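Local coordinates for protein fructose 1-phosphate kinase (Staphylococcus aureus, PDB 2JG5) that probably transfers a phosphate from ATP to fructose 1-phosphate or tagatose 6-phosphate, as a pfkB-family sugar kinase of the ribokinase type, at residues Q118-T123 / A148-Q153; V187-T192 / I200-L205; C275-A280 / E292-Q297. All coordinates share one frame; numbering follows the deposited sequence.

Contact 1 (Q118-T123 / A148-Q153); sequences QQIKNT and AQITAQ
K121 and I150 bring the two backbones together, their CA atoms 6.0 Å apart, where the C-terminal end of helix 110-120 runs into a type I beta turn from I120 to T123 and meets the side of helix 143-154. Close approach of this sort is possible when one branched side chain lies directly against the backbone of its partner, and I150 does so. Its CG2 methyl comes to 3.5 Å from I120 O and equally near K121 N, so it sits over the peptide link between those two residues. Its other branch, with CG1 anti to the carbonyl carbon (chi1 -67°) and the chain extended beyond it, carries CD1 alongside K121, where it meets CG and CE, the latter at 3.9 Å. The lysine and isoleucine side chains are roughly perpendicular, and the aliphatic part of exposed K121 lies against buried I150. In the Rossmann-like core of ribokinase-type kinases, helices pack on a central parallel sheet, and here two such helices touch each other as well as strands: I120 also rests on L56 of strand 54-56, and T151 on L158 of strand 157-161. I120 uses its CG2 methyl twice, meeting I150 CG2 at 3.7 Å and T151 CG2 at the same distance; the I120 and T151 side chains run alongside one another in a shared direction. The T151 hydroxyl turns back into its own helix, OG1 donating to A148 O at 2.8 Å from above the carbonyl plane, on the same face as A152 N. Within the turn, I120 O accepts from both T123 N and T123 OG1, the hydroxyl lying in the carbonyl plane at 2.6 Å; T123 OG1 is also hydrogen-bonded to OG1 of T154.

Contact 2 (V187-T192 / I200-L205); sequences VMFNTT and IKYGRL
The Y202 ring has T191 CG2 over one face, 3.8 Å from its centroid and 22° off the normal, in a CH-pi contact, while CD of its own helix neighbour K201 lies over the opposite face, near the ring's margin. The F189 ring receives Y202 CD1 over one face, and Y202 CB adds an off-centre CH-pi contact. The two rings meet obliquely, with planes at 36° and centroids 5.4 Å apart, as their side chains run antiparallel past one another. At the far end of F189, CE1 and CZ each come to 3.3 Å from the carbonyl O of Y202, and L205 CB packs against CE2 at 3.8 Å.

The turn that presents these groups is a Schellman motif: N190, with positive phi, ends helix 182-188, with N190 N bonded to V187 O and T191 N bonding back to the helix. F189 and T191 thereby both face helix 196-208. Putting T191 OG1 anti to its own N (chi1 177°) leaves CG2 between N and C, covering the Y202 face, while OG1 makes a weak hydrogen bond to Y202 OH at 3.5 Å; the phenol oxygen also accepts a weak one from K201 NZ.

Contact 3 (C275-A280 / E292-Q297); sequences CGTATA and EKIKSQ
Two first torsions aim the methyl groups of I294 and T277 at each other. In I294, CG1 stands anti to the carbonyl carbon (chi1 -72°) and the chain continues outward to CD1, so the side chain reaches across to helix 265-280; in T277, OG1 lies beside the backbone N (chi1 -55°), which leaves CG2 anti to it. The hydroxyl is thus turned back along its own helix, where it bonds to V273 O, and the methyl is left for the isoleucine. The example illustrates how one long aliphatic side chain can bridge two helices when small residues face it. I294 CD1 lies 3.6 Å from A278 CA and 3.7 Å from A278 N, closer to this backbone than to the alanine methyl, A278 CB, at 3.9 Å. T277 CG2 meets the same CD1 at 3.8 Å, while the other branch, I294 CG2, approaches T277 CB at 4.0 Å; the threonine and isoleucine side chains lie at a slant to one another. No hydrogen bond joins the two segments; the contact is van der Waals packing. I294 also touches A274 and F281. A278 in turn packs on A290 and I291, while C275 and T279 reach helix 247-260, so helix 265-280 packs against both helix 288-295 and helix 247-260. T277 also rests on N236, just after strand 230-235.

From the N terminus, the three contacts follow one another in series, none enclosing or crossing another. Contact 1 closes a loop that leaves helix 110-120, passes through strand 128-132 and returns on helix 143-154, joining two helices that accompany the parallel sheet. Contact 2 closes a much shorter one, with just seven residues between its segments, and joins the turn that ends helix 182-188 to helix 196-208 at the surface. Contact 3, buried, closes a loop of eleven intervening residues between helices 265-280 and 288-295, just before strand 299-303. Contacts 1 and 3 flank the middle of the chain, their nearest atoms about 23 Å apart; contacts 2 and 3 are separated by about 19 Å between nearest atoms.

Contact 1 (Q118-T123 / A148-Q153)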
loop_
_atom_site.group_PDB
_atom_site.type_symbol
_atom_site.label_atom_id
_atom_site.label_comp_id
_atom_site.label_asym_id
_atom_site.label_seq_id
_atom_site.Cartn_x
_atom_site.Cartn_y
_atom_site.Cartn_z
ATOM N N GLN A 118 1.990 29.585 4.199
ATOM C CA GLN A 118 1.583 30.616 3.244
ATOM C C GLN A 118 0.084 30.533 2.974
ATOM O O GLN A 118 -0.558 31.556 2.732
ATOM C CB GLN A 118 2.385 30.536 1.933
ATOM C CG GLN A 118 2.009 31.596 0.867
ATOM C CD GLN A 118 2.452 33.010 1.228
ATOM O OE1 GLN A 118 3.393 33.200 1.998
ATOM N NE2 GLN A 118 1.779 34.008 0.661
ATOM N N GLN A 119 -0.465 29.319 3.033
ATOM C CA GLN A 119 -1.901 29.112 2.883
ATOM C C GLN A 119 -2.667 29.632 4.086
ATOM O O GLN A 119 -3.757 30.182 3.938
ATOM C CB GLN A 119 -2.224 27.638 2.685
ATOM C CG GLN A 119 -1.726 27.073 1.384
ATOM C CD GLN A 119 -2.115 25.633 1.212
ATOM O OE1 GLN A 119 -2.143 24.867 2.178
ATOM N NE2 GLN A 119 -2.424 25.248 -0.025
ATOM N N ILE A 120 -2.106 29.438 5.279
ATOM C CA ILE A 120 -2.743 29.919 6.502
ATOM C C ILE A 120 -2.694 31.445 6.540
ATOM O O ILE A 120 -3.598 32.083 7.081
ATOM C CB ILE A 120 -2.094 29.328 7.773
ATOM C CG1 ILE A 120 -1.904 27.803 7.647
ATOM C CG2 ILE A 120 -2.886 29.726 9.039
ATOM C CD1 ILE A 120 -3.184 26.968 7.465
ATOM N N LYS A 121 -1.635 32.015 5.960
ATOM C CA LYS A 121 -1.512 33.462 5.796
ATOM C C LYS A 121 -2.627 34.095 4.956
ATOM O O LYS A 121 -2.882 35.301 5.075
ATOM C CB LYS A 121 -0.137 33.836 5.225
ATOM C CG LYS A 121 0.961 33.881 6.283
ATOM C CD LYS A 121 2.369 33.910 5.691
ATOM C CE LYS A 121 3.406 33.713 6.804
ATOM N NZ LYS A 121 4.793 33.497 6.287
ATOM N N ASN A 122 -3.289 33.298 4.120
ATOM C CA ASN A 122 -4.327 33.830 3.235
ATOM C C ASN A 122 -5.740 33.697 3.778
ATOM O O ASN A 122 -6.707 33.992 3.069
ATOM C CB ASN A 122 -4.216 33.224 1.837
ATOM C CG ASN A 122 -2.959 33.681 1.105
ATOM O OD1 ASN A 122 -2.677 34.878 1.019
ATOM N ND2 ASN A 122 -2.202 32.726 0.571
ATOM N N THR A 123 -5.846 33.286 5.042
ATOM C CA THR A 123 -7.128 33.207 5.742
ATOM C C THR A 123 -7.651 34.578 6.196
ATOM O O THR A 123 -6.910 35.569 6.252
ATOM C CB THR A 123 -7.090 32.238 6.971
ATOM O OG1 THR A 123 -6.037 32.617 7.865
ATOM C CG2 THR A 123 -6.897 30.806 6.529
ATOM N N ALA A 148 -0.752 28.680 14.653
ATOM C CA ALA A 148 -1.568 29.460 15.593
ATOM C C ALA A 148 -1.250 30.951 15.561
ATOM O O ALA A 148 -2.130 31.806 15.717
ATOM C CB ALA A 148 -1.404 28.919 16.996
ATOM N N GLN A 149 0.018 31.249 15.333
ATOM C CA GLN A 149 0.512 32.608 15.315
ATOM C C GLN A 149 0.064 33.418 14.101
ATOM O O GLN A 149 -0.077 34.645 14.177
ATOM C CB GLN A 149 2.014 32.546 15.338
ATOM C CG GLN A 149 2.649 33.784 15.791
ATOM C CD GLN A 149 4.112 33.665 15.662
ATOM O OE1 GLN A 149 4.603 32.947 14.776
ATOM N NE2 GLN A 149 4.849 34.355 16.541
ATOM N N ILE A 150 -0.112 32.727 12.983
ATOM C CA ILE A 150 -0.605 33.323 11.755
ATOM C C ILE A 150 -2.105 33.626 11.856
ATOM O O ILE A 150 -2.561 34.696 11.431
ATOM C CB ILE A 150 -0.330 32.407 10.537
ATOM C CG1 ILE A 150 1.180 32.307 10.271
ATOM C CG2 ILE A 150 -1.064 32.925 9.297
ATOM C CD1 ILE A 150 1.556 31.287 9.198
ATOM N N THR A 151 -2.860 32.688 12.428
ATOM C CA THR A 151 -4.303 32.834 12.569
ATOM C C THR A 151 -4.629 33.957 13.528
ATOM O O THR A 151 -5.640 34.633 13.359
ATOM C CB THR A 151 -4.996 31.550 13.076
ATOM O OG1 THR A 151 -4.539 31.250 14.401
ATOM C CG2 THR A 151 -4.735 30.393 12.144
ATOM N N ALA A 152 -3.763 34.141 14.524
ATOM C CA ALA A 152 -3.868 35.260 15.444
ATOM C C ALA A 152 -3.764 36.596 14.708
ATOM O O ALA A 152 -4.383 37.570 15.118
ATOM C CB ALA A 152 -2.800 35.162 16.523
ATOM N N GLN A 153 -2.982 36.629 13.629
ATOM C CA GLN A 153 -2.835 37.821 12.793
ATOM C C GLN A 153 -3.932 37.926 11.749
ATOM O O GLN A 153 -4.384 39.027 11.447
ATOM C CB GLN A 153 -1.502 37.819 12.051
ATOM C CG GLN A 153 -0.294 38.259 12.831
ATOM C CD GLN A 153 0.940 38.306 11.950
ATOM O OE1 GLN A 153 1.176 37.396 11.144
ATOM N NE2 GLN A 153 1.730 39.371 12.085
#

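Contact 2 (V187-T192 / I200-L205)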
loop_
_atom_site.group_PDB
_atom_site.type_symbol
_atom_site.label_atom_id
_atom_site.label_comp_id
_atom_site.label_asym_id
_atom_site.label_seq_id
_atom_site.Cartn_x
_atom_site.Cartn_y
_atom_site.Cartn_z
ATOM N N VAL A 187 -2.542 15.269 33.935
ATOM C CA VAL A 187 -1.106 15.435 33.725
ATOM C C VAL A 187 -0.726 16.920 33.723
ATOM O O VAL A 187 0.191 17.323 34.434
ATOM C CB VAL A 187 -0.607 14.730 32.438
ATOM C CG1 VAL A 187 0.906 14.901 32.282
ATOM C CG2 VAL A 187 -0.967 13.244 32.465
ATOM N N MET A 188 -1.441 17.717 32.930
ATOM C CA MET A 188 -1.224 19.159 32.844
ATOM C C MET A 188 -1.086 19.786 34.216
ATOM O O MET A 188 -0.029 20.282 34.561
ATOM C CB MET A 188 -2.388 19.842 32.126
ATOM C CG MET A 188 -2.424 19.698 30.617
ATOM S SD MET A 188 -3.754 20.745 30.006
ATOM C CE MET A 188 -3.978 20.180 28.306
ATOM N N PHE A 189 -2.161 19.746 34.996
ATOM C CA PHE A 189 -2.223 20.434 36.283
ATOM C C PHE A 189 -1.753 19.571 37.451
ATOM O O PHE A 189 -1.974 19.924 38.614
ATOM C CB PHE A 189 -3.645 20.939 36.533
ATOM C CG PHE A 189 -4.095 21.977 35.546
ATOM C CD1 PHE A 189 -4.818 21.608 34.405
ATOM C CD2 PHE A 189 -3.788 23.325 35.748
ATOM C CE1 PHE A 189 -5.235 22.572 33.479
ATOM C CE2 PHE A 189 -4.200 24.296 34.834
ATOM C CZ PHE A 189 -4.926 23.915 33.694
ATOM N N ASN A 190 -1.090 18.460 37.122
ATOM C CA ASN A 190 -0.627 17.447 38.075
ATOM C C ASN A 190 -1.518 17.231 39.297
ATOM O O ASN A 190 -1.122 17.475 40.441
ATOM C CB ASN A 190 0.825 17.676 38.479
ATOM C CG ASN A 190 1.578 16.376 38.636
ATOM O OD1 ASN A 190 1.786 15.649 37.655
ATOM N ND2 ASN A 190 1.974 16.057 39.868
ATOM N N THR A 191 -2.727 16.753 39.024
ATOM C CA THR A 191 -3.762 16.582 40.029
ATOM C C THR A 191 -4.721 15.492 39.573
ATOM O O THR A 191 -4.701 15.098 38.411
ATOM C CB THR A 191 -4.542 17.897 40.268
ATOM O OG1 THR A 191 -5.593 17.663 41.206
ATOM C CG2 THR A 191 -5.139 18.426 38.973
ATOM N N THR A 192 -5.553 15.010 40.490
ATOM C CA THR A 192 -6.559 14.004 40.174
ATOM C C THR A 192 -7.908 14.679 39.901
ATOM O O THR A 192 -8.440 15.383 40.762
ATOM C CB THR A 192 -6.708 12.991 41.322
ATOM O OG1 THR A 192 -7.321 13.631 42.448
ATOM C CG2 THR A 192 -5.340 12.435 41.746
ATOM N N ILE A 200 -14.638 21.445 35.341
ATOM C CA ILE A 200 -14.908 22.875 35.140
ATOM C C ILE A 200 -13.729 23.715 35.623
ATOM O O ILE A 200 -13.314 24.637 34.946
ATOM C CB ILE A 200 -16.185 23.378 35.894
ATOM C CG1 ILE A 200 -17.399 22.498 35.635
ATOM C CG2 ILE A 200 -16.515 24.819 35.507
ATOM C CD1 ILE A 200 -18.439 22.611 36.725
ATOM N N LYS A 201 -13.206 23.394 36.805
ATOM C CA LYS A 201 -12.134 24.179 37.414
ATOM C C LYS A 201 -10.899 24.255 36.504
ATOM O O LYS A 201 -10.554 25.329 36.008
ATOM C CB LYS A 201 -11.776 23.604 38.783
ATOM C CG LYS A 201 -10.746 24.419 39.551
ATOM C CD LYS A 201 -10.121 23.592 40.657
ATOM C CE LYS A 201 -9.172 24.423 41.495
ATOM N NZ LYS A 201 -8.498 23.556 42.478
ATOM N N TYR A 202 -10.266 23.105 36.268
ATOM C CA TYR A 202 -9.017 23.027 35.504
ATOM C C TYR A 202 -9.189 23.368 34.026
ATOM O O TYR A 202 -8.243 23.815 33.375
ATOM C CB TYR A 202 -8.352 21.655 35.703
ATOM C CG TYR A 202 -8.029 21.393 37.155
ATOM C CD1 TYR A 202 -7.089 22.166 37.817
ATOM C CD2 TYR A 202 -8.694 20.407 37.879
ATOM C CE1 TYR A 202 -6.798 21.957 39.149
ATOM C CE2 TYR A 202 -8.412 20.188 39.226
ATOM C CZ TYR A 202 -7.459 20.974 39.851
ATOM O OH TYR A 202 -7.144 20.784 41.176
ATOM N N GLY A 203 -10.399 23.175 33.514
ATOM C CA GLY A 203 -10.744 23.575 32.158
ATOM C C GLY A 203 -10.829 25.080 31.986
ATOM O O GLY A 203 -10.405 25.614 30.958
ATOM N N ARG A 204 -11.380 25.767 32.985
ATOM C CA ARG A 204 -11.460 27.227 32.964
ATOM C C ARG A 204 -10.107 27.889 33.230
ATOM O O ARG A 204 -9.882 29.038 32.837
ATOM C CB ARG A 204 -12.517 27.736 33.951
ATOM C CG ARG A 204 -12.939 29.187 33.699
ATOM C CD ARG A 204 -14.246 29.516 34.389
ATOM N NE ARG A 204 -15.391 28.954 33.678
ATOM C CZ ARG A 204 -16.528 28.578 34.256
ATOM N NH1 ARG A 204 -17.504 28.074 33.512
ATOM N NH2 ARG A 204 -16.686 28.683 35.579
ATOM N N LEU A 205 -9.204 27.170 33.894
ATOM C CA LEU A 205 -7.836 27.656 34.064
ATOM C C LEU A 205 -7.129 27.674 32.706
ATOM O O LEU A 205 -6.296 28.527 32.440
ATOM C CB LEU A 205 -7.075 26.805 35.085
ATOM C CG LEU A 205 -7.576 26.846 36.539
ATOM C CD1 LEU A 205 -6.913 25.762 37.358
ATOM C CD2 LEU A 205 -7.369 28.207 37.198
#

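Contact 3 (C275-A280 / E292-Q297)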
loop_
_atom_site.group_PDB
_atom_site.type_symbol
_atom_site.label_atom_id
_atom_site.label_comp_id
_atom_site.label_asym_id
_atom_site.label_seq_id
_atom_site.Cartn_x
_atom_site.Cartn_y
_atom_site.Cartn_z
ATOM N N CYS A 275 -22.057 13.241 17.478
ATOM C CA CYS A 275 -21.111 12.798 16.449
ATOM C C CYS A 275 -20.077 11.785 16.935
ATOM O O CYS A 275 -19.889 10.734 16.312
ATOM C CB CYS A 275 -20.403 13.998 15.830
ATOM S SG CYS A 275 -21.502 15.021 14.891
ATOM N N GLY A 276 -19.414 12.112 18.047
ATOM C CA GLY A 276 -18.407 11.249 18.644
ATOM C C GLY A 276 -18.982 9.944 19.156
ATOM O O GLY A 276 -18.323 8.905 19.111
ATOM N N THR A 277 -20.216 10.005 19.646
ATOM C CA THR A 277 -20.918 8.821 20.107
ATOM C C THR A 277 -21.298 7.942 18.927
ATOM O O THR A 277 -20.972 6.755 18.910
ATOM C CB THR A 277 -22.165 9.185 20.918
ATOM O OG1 THR A 277 -21.783 10.061 21.983
ATOM C CG2 THR A 277 -22.822 7.925 21.509
ATOM N N ALA A 278 -21.971 8.536 17.942
ATOM C CA ALA A 278 -22.426 7.817 16.752
ATOM C C ALA A 278 -21.292 7.085 15.999
ATOM O O ALA A 278 -21.470 5.943 15.563
ATOM C CB ALA A 278 -23.182 8.756 15.832
ATOM N N THR A 279 -20.139 7.739 15.880
ATOM C CA THR A 279 -18.909 7.138 15.347
ATOM C C THR A 279 -18.480 5.934 16.172
ATOM O O THR A 279 -18.273 4.845 15.623
ATOM C CB THR A 279 -17.749 8.173 15.297
ATOM O OG1 THR A 279 -18.078 9.192 14.360
ATOM C CG2 THR A 279 -16.437 7.524 14.869
ATOM N N ALA A 280 -18.370 6.136 17.487
ATOM C CA ALA A 280 -18.045 5.063 18.437
ATOM C C ALA A 280 -18.911 3.814 18.245
ATOM O O ALA A 280 -18.420 2.690 18.370
ATOM C CB ALA A 280 -18.141 5.571 19.870
ATOM N N GLU A 292 -28.142 12.227 13.999
ATOM C CA GLU A 292 -29.414 12.871 14.339
ATOM C C GLU A 292 -30.202 12.066 15.354
ATOM O O GLU A 292 -30.761 12.624 16.297
ATOM C CB GLU A 292 -30.278 13.089 13.095
ATOM C CG GLU A 292 -29.648 13.984 12.046
ATOM C CD GLU A 292 -29.243 15.344 12.584
ATOM O OE1 GLU A 292 -29.922 15.851 13.495
ATOM O OE2 GLU A 292 -28.249 15.909 12.085
ATOM N N LYS A 293 -30.241 10.754 15.144
ATOM C CA LYS A 293 -30.858 9.820 16.077
ATOM C C LYS A 293 -30.261 10.017 17.457
ATOM O O LYS A 293 -30.992 10.106 18.438
ATOM C CB LYS A 293 -30.618 8.385 15.604
ATOM C CG LYS A 293 -31.333 7.300 16.403
ATOM C CD LYS A 293 -31.552 6.057 15.532
ATOM C CE LYS A 293 -32.641 6.288 14.468
ATOM N NZ LYS A 293 -32.822 5.127 13.552
ATOM N N ILE A 294 -28.936 10.123 17.514
ATOM C CA ILE A 294 -28.217 10.173 18.782
ATOM C C ILE A 294 -28.332 11.506 19.537
ATOM O O ILE A 294 -28.417 11.497 20.760
ATOM C CB ILE A 294 -26.744 9.694 18.641
ATOM C CG1 ILE A 294 -26.732 8.176 18.426
ATOM C CG2 ILE A 294 -25.909 10.098 19.857
ATOM C CD1 ILE A 294 -25.417 7.508 18.709
ATOM N N LYS A 295 -28.362 12.635 18.827
ATOM C CA LYS A 295 -28.463 13.930 19.515
ATOM C C LYS A 295 -29.823 14.219 20.158
ATOM O O LYS A 295 -29.912 15.031 21.074
ATOM C CB LYS A 295 -27.944 15.098 18.663
ATOM C CG LYS A 295 -28.826 15.596 17.559
ATOM C CD LYS A 295 -27.987 16.502 16.691
ATOM C CE LYS A 295 -28.829 17.482 15.914
ATOM N NZ LYS A 295 -27.972 18.279 15.019
ATOM N N SER A 296 -30.866 13.532 19.700
ATOM C CA SER A 296 -32.146 13.523 20.403
ATOM C C SER A 296 -31.964 12.885 21.782
ATOM O O SER A 296 -32.743 13.135 22.705
ATOM C CB SER A 296 -33.187 12.726 19.618
ATOM O OG SER A 296 -33.180 13.085 18.253
ATOM N N GLN A 297 -30.911 12.074 21.909
ATOM C CA GLN A 297 -30.676 11.259 23.095
ATOM C C GLN A 297 -29.639 11.868 24.025
ATOM O O GLN A 297 -29.526 11.471 25.184
ATOM C CB GLN A 297 -30.234 9.857 22.678
ATOM C CG GLN A 297 -31.284 9.082 21.890
ATOM C CD GLN A 297 -30.803 7.707 21.486
ATOM O OE1 GLN A 297 -29.841 7.572 20.728
ATOM N NE2 GLN A 297 -31.469 6.674 21.995
#